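Local coordinates for amidohydrolase 3 domain-containing protein (Pyrococcus horikoshii, PDB 3IGH) that probably hydrolyses carbon-nitrogen bonds other than peptide bonds, as a metal-dependent member of the amidohydrolase family whose substrate is not established, at residues V343-L348 with V380-R385; Q361-I366 with V412-N417; L434-A439 with D473-K478. All blocks are in the same frame, centred on the assembly; numbering follows the deposited sequence.

Interaction 1: V343-L348 with V380-R385; sequences VRDDQL and VKWVYR. With SO4 (sulfate ion), chain G.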
loop_
_atom_site.group_PDB
_atom_site.type_symbol
_atom_site.label_atom_id
_atom_site.label_comp_id
_atom_site.label_asym_id
_atom_site.label_seq_id
_atom_site.Cartn_x
_atom_site.Cartn_y
_atom_site.Cartn_z
ATOM N N VAL A 343 33.186 -15.656 -1.706
ATOM C CA VAL A 343 32.864 -15.901 -3.114
ATOM C C VAL A 343 34.117 -16.420 -3.824
ATOM O O VAL A 343 35.136 -15.738 -3.841
ATOM C CB VAL A 343 32.383 -14.608 -3.824
ATOM C CG1 VAL A 343 32.112 -14.864 -5.305
ATOM C CG2 VAL A 343 31.134 -14.036 -3.136
ATOM N N ARG A 344 34.032 -17.619 -4.402
ATOM C CA ARG A 344 35.155 -18.223 -5.144
ATOM C C ARG A 344 35.310 -17.564 -6.511
ATOM O O ARG A 344 34.354 -16.981 -7.014
ATOM C CB ARG A 344 34.916 -19.720 -5.345
ATOM C CG ARG A 344 34.602 -20.512 -4.094
ATOM C CD ARG A 344 34.567 -22.021 -4.386
ATOM N NE ARG A 344 33.602 -22.343 -5.436
ATOM C CZ ARG A 344 32.364 -22.789 -5.220
ATOM N NH1 ARG A 344 31.573 -23.028 -6.250
ATOM N NH2 ARG A 344 31.911 -22.994 -3.986
ATOM N N ASP A 345 36.493 -17.680 -7.125
ATOM C CA ASP A 345 36.735 -17.123 -8.471
ATOM C C ASP A 345 35.728 -17.635 -9.503
ATOM O O ASP A 345 35.287 -16.876 -10.366
ATOM C CB ASP A 345 38.165 -17.410 -8.972
ATOM C CG ASP A 345 39.250 -16.697 -8.161
ATOM O OD1 ASP A 345 40.431 -16.784 -8.574
ATOM O OD2 ASP A 345 38.950 -16.065 -7.121
ATOM N N ASP A 346 35.352 -18.912 -9.395
ATOM C CA ASP A 346 34.381 -19.529 -10.312
ATOM C C ASP A 346 32.946 -19.008 -10.135
ATOM O O ASP A 346 32.147 -19.016 -11.078
ATOM C CB ASP A 346 34.427 -21.060 -10.206
ATOM C CG ASP A 346 34.176 -21.568 -8.791
ATOM O OD1 ASP A 346 32.999 -21.645 -8.373
ATOM O OD2 ASP A 346 35.157 -21.922 -8.106
ATOM N N GLN A 347 32.632 -18.548 -8.928
ATOM C CA GLN A 347 31.299 -18.038 -8.616
ATOM C C GLN A 347 31.062 -16.619 -9.134
ATOM O O GLN A 347 29.913 -16.193 -9.263
ATOM C CB GLN A 347 31.053 -18.099 -7.110
ATOM C CG GLN A 347 30.834 -19.504 -6.588
ATOM C CD GLN A 347 30.709 -19.547 -5.096
ATOM O OE1 GLN A 347 31.482 -18.911 -4.382
ATOM N NE2 GLN A 347 29.738 -20.302 -4.603
ATOM N N LEU A 348 32.148 -15.899 -9.423
ATOM C CA LEU A 348 32.077 -14.541 -9.954
ATOM C C LEU A 348 31.357 -14.489 -11.299
ATOM O O LEU A 348 30.517 -13.621 -11.516
ATOM C CB LEU A 348 33.474 -13.926 -10.082
ATOM C CG LEU A 348 34.219 -13.524 -8.805
ATOM C CD1 LEU A 348 35.671 -13.197 -9.115
ATOM C CD2 LEU A 348 33.545 -12.336 -8.116
ATOM N N VAL A 380 41.434 -16.796 1.792
ATOM C CA VAL A 380 41.497 -15.353 2.040
ATOM C C VAL A 380 41.062 -14.475 0.852
ATOM O O VAL A 380 40.368 -13.480 1.041
ATOM C CB VAL A 380 42.902 -14.971 2.572
ATOM C CG1 VAL A 380 43.351 -13.590 2.118
ATOM C CG2 VAL A 380 42.913 -15.080 4.066
ATOM N N LYS A 381 41.430 -14.872 -0.367
ATOM C CA LYS A 381 41.077 -14.109 -1.573
ATOM C C LYS A 381 39.570 -14.077 -1.862
ATOM O O LYS A 381 39.096 -13.223 -2.615
ATOM C CB LYS A 381 41.838 -14.638 -2.796
ATOM C CG LYS A 381 41.572 -16.103 -3.136
ATOM C CD LYS A 381 42.273 -16.506 -4.431
ATOM C CE LYS A 381 42.576 -18.002 -4.472
ATOM N NZ LYS A 381 41.408 -18.831 -4.883
ATOM N N TRP A 382 38.826 -14.990 -1.237
ATOM C CA TRP A 382 37.376 -15.064 -1.397
ATOM C C TRP A 382 36.633 -14.128 -0.451
ATOM O O TRP A 382 35.428 -13.922 -0.607
ATOM C CB TRP A 382 36.861 -16.470 -1.112
ATOM C CG TRP A 382 37.432 -17.601 -1.924
ATOM C CD1 TRP A 382 38.232 -17.523 -3.033
ATOM C CD2 TRP A 382 37.196 -18.992 -1.697
ATOM N NE1 TRP A 382 38.530 -18.787 -3.489
ATOM C CE2 TRP A 382 37.905 -19.706 -2.689
ATOM C CE3 TRP A 382 36.461 -19.708 -0.738
ATOM C CZ2 TRP A 382 37.898 -21.102 -2.754
ATOM C CZ3 TRP A 382 36.445 -21.092 -0.812
ATOM C CH2 TRP A 382 37.167 -21.773 -1.806
ATOM N N VAL A 383 37.348 -13.568 0.523
ATOM C CA VAL A 383 36.734 -12.855 1.650
ATOM C C VAL A 383 36.400 -11.399 1.319
ATOM O O VAL A 383 37.292 -10.625 0.953
ATOM C CB VAL A 383 37.648 -12.913 2.916
ATOM C CG1 VAL A 383 37.076 -12.078 4.044
ATOM C CG2 VAL A 383 37.829 -14.340 3.386
ATOM N N TYR A 384 35.118 -11.036 1.462
ATOM C CA TYR A 384 34.632 -9.652 1.296
ATOM C C TYR A 384 35.272 -8.950 0.104
ATOM O O TYR A 384 35.847 -7.853 0.229
ATOM C CB TYR A 384 34.845 -8.845 2.582
ATOM C CG TYR A 384 34.098 -9.396 3.786
ATOM C CD1 TYR A 384 32.725 -9.681 3.726
ATOM C CD2 TYR A 384 34.755 -9.602 4.992
ATOM C CE1 TYR A 384 32.054 -10.190 4.848
ATOM C CE2 TYR A 384 34.101 -10.104 6.091
ATOM C CZ TYR A 384 32.757 -10.401 6.018
ATOM O OH TYR A 384 32.129 -10.897 7.135
ATOM N N ARG A 385 35.196 -9.602 -1.049
ATOM C CA ARG A 385 35.954 -9.165 -2.227
ATOM C C ARG A 385 35.199 -8.115 -3.031
ATOM O O ARG A 385 34.827 -8.329 -4.190
ATOM C CB ARG A 385 36.425 -10.370 -3.073
ATOM C CG ARG A 385 35.332 -11.320 -3.568
ATOM C CD ARG A 385 35.898 -12.639 -4.091
ATOM N NE ARG A 385 36.918 -12.485 -5.128
ATOM C CZ ARG A 385 37.470 -13.495 -5.805
ATOM N NH1 ARG A 385 37.105 -14.750 -5.571
ATOM N NH2 ARG A 385 38.393 -13.249 -6.723
HETATM S S SO4 G . 38.928 -20.485 -6.923
HETATM O O1 SO4 G . 38.803 -19.236 -6.182
HETATM O O2 SO4 G . 38.806 -21.612 -6.003
HETATM O O3 SO4 G . 37.860 -20.593 -7.919
HETATM O O4 SO4 G . 40.233 -20.509 -7.578
#
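Arg385 reaches across to Val343, Asp345 and Leu348, joining the start of helix 345-354 to the loop before helix 386-392, of which Arg385 is the N-cap residue. With chi1 at 57°, CG stands between the backbone N and the carbonyl carbon. CD then passes 3.2 Å from Val343 O and also lies against Val343 CB. After a bend at chi3, NE turns to a salt bridge with Asp388, while the far side of the guanidinium faces the segment 343-348. There NH1 donates to Val343 O at 2.8 Å and, with NH2, grips Asp345 OD2 end-on. The salt bridge is 2.7 Å from NH1 to OD2, nearly along the C-O axis, whereas NH2 comes from above the carboxylate plane; the carboxylate and guanidinium planes are 57° apart. Leu348 CD1 covers one guanidinium face and Lys381 O the opposite one, toward the rim in each case. Arginine suits this place because its flat group donates at its edge while a methyl group and a carbonyl oxygen lie over its two faces.

Beside it, Arg344 CG makes a CH-pi contact with Trp382, 3.5 Å from the centroid of the six-membered ring. The end of Arg344 is fixed side-on by Asp346, and salt bridges to Asp318 and Asp322 tie it to helix 318-331. One backbone bond, Val343 N to Trp382 O at 3.0 Å, joins the two segments directly.

A sulfate, probably from the crystallisation liquor, accepts through O1 from Trp382 NE1 at 2.7 Å and from Asp345 N at 2.9 Å. With Lys381 NZ adding a weak bond to O4, the indole N-H and the helix N terminus would together favour an anion here, despite the adjacent carboxylates.

Interaction 2: Q361-I366 with V412-N417; sequences QPHFII and VDAAVN. With SO4 (sulfate ion), chain E.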
loop_
_atom_site.group_PDB
_atom_site.type_symbol
_atom_site.label_atom_id
_atom_site.label_comp_id
_atom_site.label_asym_id
_atom_site.label_seq_id
_atom_site.Cartn_x
_atom_site.Cartn_y
_atom_site.Cartn_z
ATOM N N GLN A 361 28.266 -5.804 3.601
ATOM C CA GLN A 361 28.418 -5.042 4.840
ATOM C C GLN A 361 29.901 -4.827 5.164
ATOM O O GLN A 361 30.487 -5.607 5.913
ATOM C CB GLN A 361 27.722 -5.763 6.001
ATOM C CG GLN A 361 26.196 -5.925 5.891
ATOM C CD GLN A 361 25.791 -7.048 4.956
ATOM O OE1 GLN A 361 26.439 -8.093 4.910
ATOM N NE2 GLN A 361 24.732 -6.825 4.182
ATOM N N PRO A 362 30.523 -3.795 4.565
ATOM C CA PRO A 362 31.972 -3.559 4.730
ATOM C C PRO A 362 32.511 -3.463 6.160
ATOM O O PRO A 362 33.646 -3.867 6.394
ATOM C CB PRO A 362 32.209 -2.262 3.948
ATOM C CG PRO A 362 31.135 -2.294 2.885
ATOM C CD PRO A 362 29.928 -2.838 3.611
ATOM N N HIS A 363 31.714 -2.983 7.113
ATOM C CA HIS A 363 32.184 -2.906 8.498
ATOM C C HIS A 363 32.449 -4.266 9.167
ATOM O O HIS A 363 33.137 -4.327 10.190
ATOM C CB HIS A 363 31.301 -1.995 9.361
ATOM C CG HIS A 363 32.008 -1.450 10.564
ATOM N ND1 HIS A 363 31.961 -2.068 11.793
ATOM C CD2 HIS A 363 32.813 -0.371 10.715
ATOM C CE1 HIS A 363 32.686 -1.381 12.658
ATOM N NE2 HIS A 363 33.216 -0.349 12.028
ATOM N N PHE A 364 31.937 -5.355 8.577
ATOM C CA PHE A 364 32.286 -6.717 9.018
ATOM C C PHE A 364 33.796 -7.003 8.938
ATOM O O PHE A 364 34.299 -7.805 9.711
ATOM C CB PHE A 364 31.531 -7.791 8.215
ATOM C CG PHE A 364 30.128 -8.086 8.722
ATOM C CD1 PHE A 364 29.142 -7.107 8.737
ATOM C CD2 PHE A 364 29.795 -9.365 9.164
ATOM C CE1 PHE A 364 27.836 -7.398 9.187
ATOM C CE2 PHE A 364 28.508 -9.657 9.621
ATOM C CZ PHE A 364 27.528 -8.670 9.628
ATOM N N ILE A 365 34.498 -6.375 7.992
ATOM C CA ILE A 365 35.971 -6.431 7.929
ATOM C C ILE A 365 36.597 -6.055 9.282
ATOM O O ILE A 365 37.516 -6.725 9.764
ATOM C CB ILE A 365 36.527 -5.493 6.824
ATOM C CG1 ILE A 365 36.167 -6.026 5.433
ATOM C CG2 ILE A 365 38.055 -5.305 6.941
ATOM C CD1 ILE A 365 36.310 -4.995 4.351
ATOM N N ILE A 366 36.044 -5.014 9.901
ATOM C CA ILE A 366 36.549 -4.515 11.174
ATOM C C ILE A 366 36.158 -5.395 12.355
ATOM O O ILE A 366 37.010 -5.706 13.202
ATOM C CB ILE A 366 36.147 -3.032 11.382
ATOM C CG1 ILE A 366 37.052 -2.152 10.525
ATOM C CG2 ILE A 366 36.234 -2.608 12.856
ATOM C CD1 ILE A 366 36.421 -0.874 10.116
ATOM N N VAL A 412 31.780 3.417 5.127
ATOM C CA VAL A 412 32.548 3.978 4.010
ATOM C C VAL A 412 34.047 3.775 4.262
ATOM O O VAL A 412 34.771 3.289 3.391
ATOM C CB VAL A 412 32.235 5.481 3.777
ATOM C CG1 VAL A 412 33.201 6.107 2.742
ATOM C CG2 VAL A 412 30.791 5.660 3.303
ATOM N N ASP A 413 34.490 4.102 5.474
ATOM C CA ASP A 413 35.900 3.950 5.832
ATOM C C ASP A 413 36.382 2.504 5.701
ATOM O O ASP A 413 37.485 2.252 5.208
ATOM C CB ASP A 413 36.159 4.466 7.239
ATOM C CG ASP A 413 37.643 4.715 7.492
ATOM O OD1 ASP A 413 38.286 5.391 6.667
ATOM O OD2 ASP A 413 38.169 4.236 8.510
ATOM N N ALA A 414 35.532 1.567 6.127
ATOM C CA ALA A 414 35.813 0.138 6.042
ATOM C C ALA A 414 36.011 -0.328 4.605
ATOM O O ALA A 414 36.915 -1.105 4.325
ATOM C CB ALA A 414 34.705 -0.648 6.722
ATOM N N ALA A 415 35.173 0.153 3.693
ATOM C CA ALA A 415 35.289 -0.206 2.284
ATOM C C ALA A 415 36.515 0.406 1.622
ATOM O O ALA A 415 37.145 -0.224 0.771
ATOM C CB ALA A 415 34.032 0.201 1.525
ATOM N N VAL A 416 36.838 1.634 2.009
ATOM C CA VAL A 416 37.949 2.368 1.409
ATOM C C VAL A 416 39.290 1.895 1.983
ATOM O O VAL A 416 40.229 1.646 1.233
ATOM C CB VAL A 416 37.760 3.918 1.536
ATOM C CG1 VAL A 416 39.007 4.691 1.038
ATOM C CG2 VAL A 416 36.530 4.370 0.745
ATOM N N ASN A 417 39.354 1.727 3.303
ATOM C CA ASN A 417 40.618 1.429 3.984
ATOM C C ASN A 417 40.812 0.009 4.494
ATOM O O ASN A 417 41.898 -0.336 4.980
ATOM C CB ASN A 417 40.855 2.448 5.102
ATOM C CG ASN A 417 41.005 3.850 4.563
ATOM O OD1 ASN A 417 41.755 4.077 3.622
ATOM N ND2 ASN A 417 40.279 4.792 5.141
HETATM S S SO4 E . 35.585 1.742 13.820
HETATM O O1 SO4 E . 35.534 2.990 14.573
HETATM O O2 SO4 E . 36.977 1.394 13.540
HETATM O O3 SO4 E . 34.938 0.682 14.586
HETATM O O4 SO4 E . 34.888 1.908 12.550
#
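In Ile365, chi1 of -69° sets CG1 anti to the carbonyl carbon, and chi2 of 163° extends CD1 to within 3.9 Å of Ala414 O. In His363, chi1 of -157° puts CG anti to the backbone N, and that N lies 3.8 Å from Ala414 CB. The alanine methyl carries most of the contact. It presses on the carbonyl of Pro362, 3.4 Å from CB to Pro362 O, and also touches Pro362 CB. Pro362 CB in turn rests 3.9 Å from Ala415 CB. Alanine fits both positions, since a single methyl lets the CA atoms of Pro362 and Ala415 come within 5.3 Å.

The turn is type I, from Gln361 to Phe364, and it leads out of strand 357-360 toward the short helix that follows. Proline, with its phi fixed near the helical value, is well placed at the second position of such a turn. Strand 357-360 runs parallel to strand 395-397, as expected of neighbouring barrel strands in this TIM-barrel family, and helix 408-417 packs its alanines against the turn that leaves the first of them. Phe397 of the second strand touches both Pro362 and Ala415.

His363 is held from two sides of its ring. ND1 bonds to Glu404, and NE2 donates to O4 of a sulfate, probably from the crystallisation liquor, at 2.9 Å; Lys422 binds the same ion. Ile366 CB lies over one imidazole face, toward the rim. A contact of Ile366 CD1 with Ala414 CB is doubtful, since two conformers of the isoleucine were modelled.

Interaction 3: L434-A439 with D473-K478; sequences LDIKDA and DPLVVK. With SO4 (sulfate ion), chain N.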
loop_
_atom_site.group_PDB
_atom_site.type_symbol
_atom_site.label_atom_id
_atom_site.label_comp_id
_atom_site.label_asym_id
_atom_site.label_seq_id
_atom_site.Cartn_x
_atom_site.Cartn_y
_atom_site.Cartn_z
ATOM N N LEU A 434 38.230 0.006 -2.081
ATOM C CA LEU A 434 37.512 0.845 -3.042
ATOM C C LEU A 434 37.945 2.287 -2.853
ATOM O O LEU A 434 38.406 2.656 -1.776
ATOM C CB LEU A 434 35.992 0.741 -2.842
ATOM C CG LEU A 434 35.303 -0.624 -2.945
ATOM C CD1 LEU A 434 33.796 -0.438 -2.957
ATOM C CD2 LEU A 434 35.741 -1.363 -4.187
ATOM N N ASP A 435 37.797 3.112 -3.881
ATOM C CA ASP A 435 37.992 4.543 -3.675
ATOM C C ASP A 435 36.704 5.158 -3.122
ATOM O O ASP A 435 35.641 4.526 -3.169
ATOM C CB ASP A 435 38.503 5.253 -4.939
ATOM C CG ASP A 435 37.599 5.066 -6.146
ATOM O OD1 ASP A 435 36.357 5.065 -6.007
ATOM O OD2 ASP A 435 38.148 4.935 -7.260
ATOM N N ILE A 436 36.800 6.379 -2.600
ATOM C CA ILE A 436 35.662 7.024 -1.942
ATOM C C ILE A 436 34.442 7.220 -2.860
ATOM O O ILE A 436 33.314 7.013 -2.417
ATOM C CB ILE A 436 36.074 8.329 -1.193
ATOM C CG1 ILE A 436 34.945 8.789 -0.262
ATOM C CG2 ILE A 436 36.543 9.430 -2.173
ATOM C CD1 ILE A 436 35.431 9.463 0.995
ATOM N N LYS A 437 34.672 7.560 -4.131
ATOM C CA LYS A 437 33.587 7.719 -5.109
ATOM C C LYS A 437 32.756 6.452 -5.297
ATOM O O LYS A 437 31.528 6.519 -5.338
ATOM C CB LYS A 437 34.130 8.115 -6.482
ATOM C CG LYS A 437 34.200 9.597 -6.780
ATOM C CD LYS A 437 33.800 9.858 -8.235
ATOM C CE LYS A 437 34.412 8.838 -9.208
ATOM N NZ LYS A 437 33.422 8.352 -10.222
ATOM N N ASP A 438 33.432 5.311 -5.442
ATOM C CA ASP A 438 32.757 4.023 -5.593
ATOM C C ASP A 438 32.052 3.584 -4.310
ATOM O O ASP A 438 31.016 2.922 -4.374
ATOM C CB ASP A 438 33.733 2.934 -6.034
ATOM C CG ASP A 438 34.196 3.100 -7.472
ATOM O OD1 ASP A 438 33.635 3.940 -8.206
ATOM O OD2 ASP A 438 35.131 2.379 -7.872
ATOM N N ALA A 439 32.625 3.931 -3.160
ATOM C CA ALA A 439 31.988 3.654 -1.873
ATOM C C ALA A 439 30.696 4.455 -1.694
ATOM O O ALA A 439 29.671 3.899 -1.271
ATOM C CB ALA A 439 32.962 3.905 -0.709
ATOM N N ASP A 473 33.226 19.108 0.994
ATOM C CA ASP A 473 33.214 18.151 -0.112
ATOM C C ASP A 473 33.453 16.750 0.450
ATOM O O ASP A 473 34.562 16.466 0.917
ATOM C CB ASP A 473 34.327 18.554 -1.096
ATOM C CG ASP A 473 34.434 17.646 -2.324
ATOM O OD1 ASP A 473 35.292 17.953 -3.187
ATOM O OD2 ASP A 473 33.691 16.648 -2.459
ATOM N N PRO A 474 32.428 15.862 0.375
ATOM C CA PRO A 474 32.503 14.528 0.995
ATOM C C PRO A 474 33.612 13.646 0.425
ATOM O O PRO A 474 34.075 12.729 1.104
ATOM C CB PRO A 474 31.133 13.911 0.679
ATOM C CG PRO A 474 30.636 14.662 -0.514
ATOM C CD PRO A 474 31.139 16.062 -0.315
ATOM N N LEU A 475 34.038 13.937 -0.803
ATOM C CA LEU A 475 35.100 13.191 -1.469
ATOM C C LEU A 475 36.502 13.510 -0.930
ATOM O O LEU A 475 37.474 12.828 -1.258
ATOM C CB LEU A 475 35.055 13.467 -2.973
ATOM C CG LEU A 475 33.764 13.119 -3.716
ATOM C CD1 LEU A 475 33.906 13.477 -5.183
ATOM C CD2 LEU A 475 33.436 11.641 -3.558
ATOM N N VAL A 476 36.585 14.527 -0.080
ATOM C CA VAL A 476 37.847 15.163 0.260
ATOM C C VAL A 476 38.061 15.212 1.782
ATOM O O VAL A 476 39.141 15.576 2.269
ATOM C CB VAL A 476 37.906 16.547 -0.476
ATOM C CG1 VAL A 476 38.176 17.733 0.444
ATOM C CG2 VAL A 476 38.843 16.479 -1.677
ATOM N N VAL A 477 37.037 14.797 2.525
ATOM C CA VAL A 477 37.088 14.765 3.989
ATOM C C VAL A 477 37.471 13.366 4.467
ATOM O O VAL A 477 37.028 12.366 3.887
ATOM C CB VAL A 477 35.717 15.182 4.599
ATOM C CG1 VAL A 477 35.762 15.260 6.123
ATOM C CG2 VAL A 477 35.302 16.508 4.057
ATOM N N LYS A 478 38.320 13.303 5.496
ATOM C CA LYS A 478 38.583 12.056 6.219
ATOM C C LYS A 478 37.262 11.523 6.779
ATOM O O LYS A 478 36.482 12.282 7.366
ATOM C CB LYS A 478 39.572 12.278 7.366
ATOM C CG LYS A 478 40.936 12.823 6.970
ATOM C CD LYS A 478 41.808 12.990 8.210
ATOM C CE LYS A 478 42.921 14.007 7.996
ATOM N NZ LYS A 478 44.003 13.500 7.108
HETATM S S SO4 N . 33.492 9.774 -14.034
HETATM O O1 SO4 N . 34.748 10.256 -14.600
HETATM O O2 SO4 N . 33.650 9.621 -12.593
HETATM O O3 SO4 N . 32.440 10.747 -14.306
HETATM O O4 SO4 N . 33.138 8.490 -14.637
#
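The flat groups that meet Ile436 here are peptide units, and each presents its carbonyl oxygen to a methyl group. CD1 of Ile436 lies 3.5 Å from Pro474 O, and CG2 lies 3.6 Å from Leu475 O, so the branched side chain straddles two successive carbonyls. Two carboxylates shape the backbone, one in each segment. Asp473 OD2 takes the N-H of Leu475 from above the carboxylate plane, 53° out of it, which makes an Asx turn. Asp435 OD1 is met almost in line with its C-O bond by Asp438 N at 3.0 Å, and so caps the first turn of helix 436-450.

Between these two polar turns the packing is aliphatic. In Leu475, chi1 of -59° sets CG anti to the carbonyl carbon; from there CD2 touches Ile436 CG2 at 4.1 Å and Lys437 CG at 3.9 Å. The leucine crosses both side chains obliquely. Isoleucine suits its place because its two arms reach different partners, and lysine because its stem is apolar while its tip is charged. Beyond CG the lysine chain bends repeatedly and leads away, and NZ donates to O2 of a sulfate, probably from the crystallisation liquor, at 2.7 Å. NZ also donates to Phe15 O and Asn16 OD1.

Helix 436-450 is thereby joined at its first turn to the loop after strand 467-470 and to the loop after strand 10-14. Ala439 packs on Val412 and Val416 of helix 408-417, whose Trp409 touches Pro474, while Leu434 leans on helix 386-392 and on Phe397 of strand 395-397.

Overall arrangement
From the N terminus, interaction 1 opens at the start of helix 345-354 and closes just before helix 386-392, enclosing most of helix 345-354, strand 357-360 and helices 364-367 and 371-375. Interaction 2 opens inside that loop and closes on helix 408-417, so the two cross along the chain; they also touch, through Tyr384 against Phe364 and Ile365. Interaction 3 follows in series. It meets interaction 2 through a probable hydrogen bond from Leu434 N to Ala415 O and through Val416, but stays about 7 Å from interaction 1 at the nearest atoms. Together they tie helices 345-354, 408-417 and 436-450 to the loops before helix 386-392 and after strands 357-360 and 467-470.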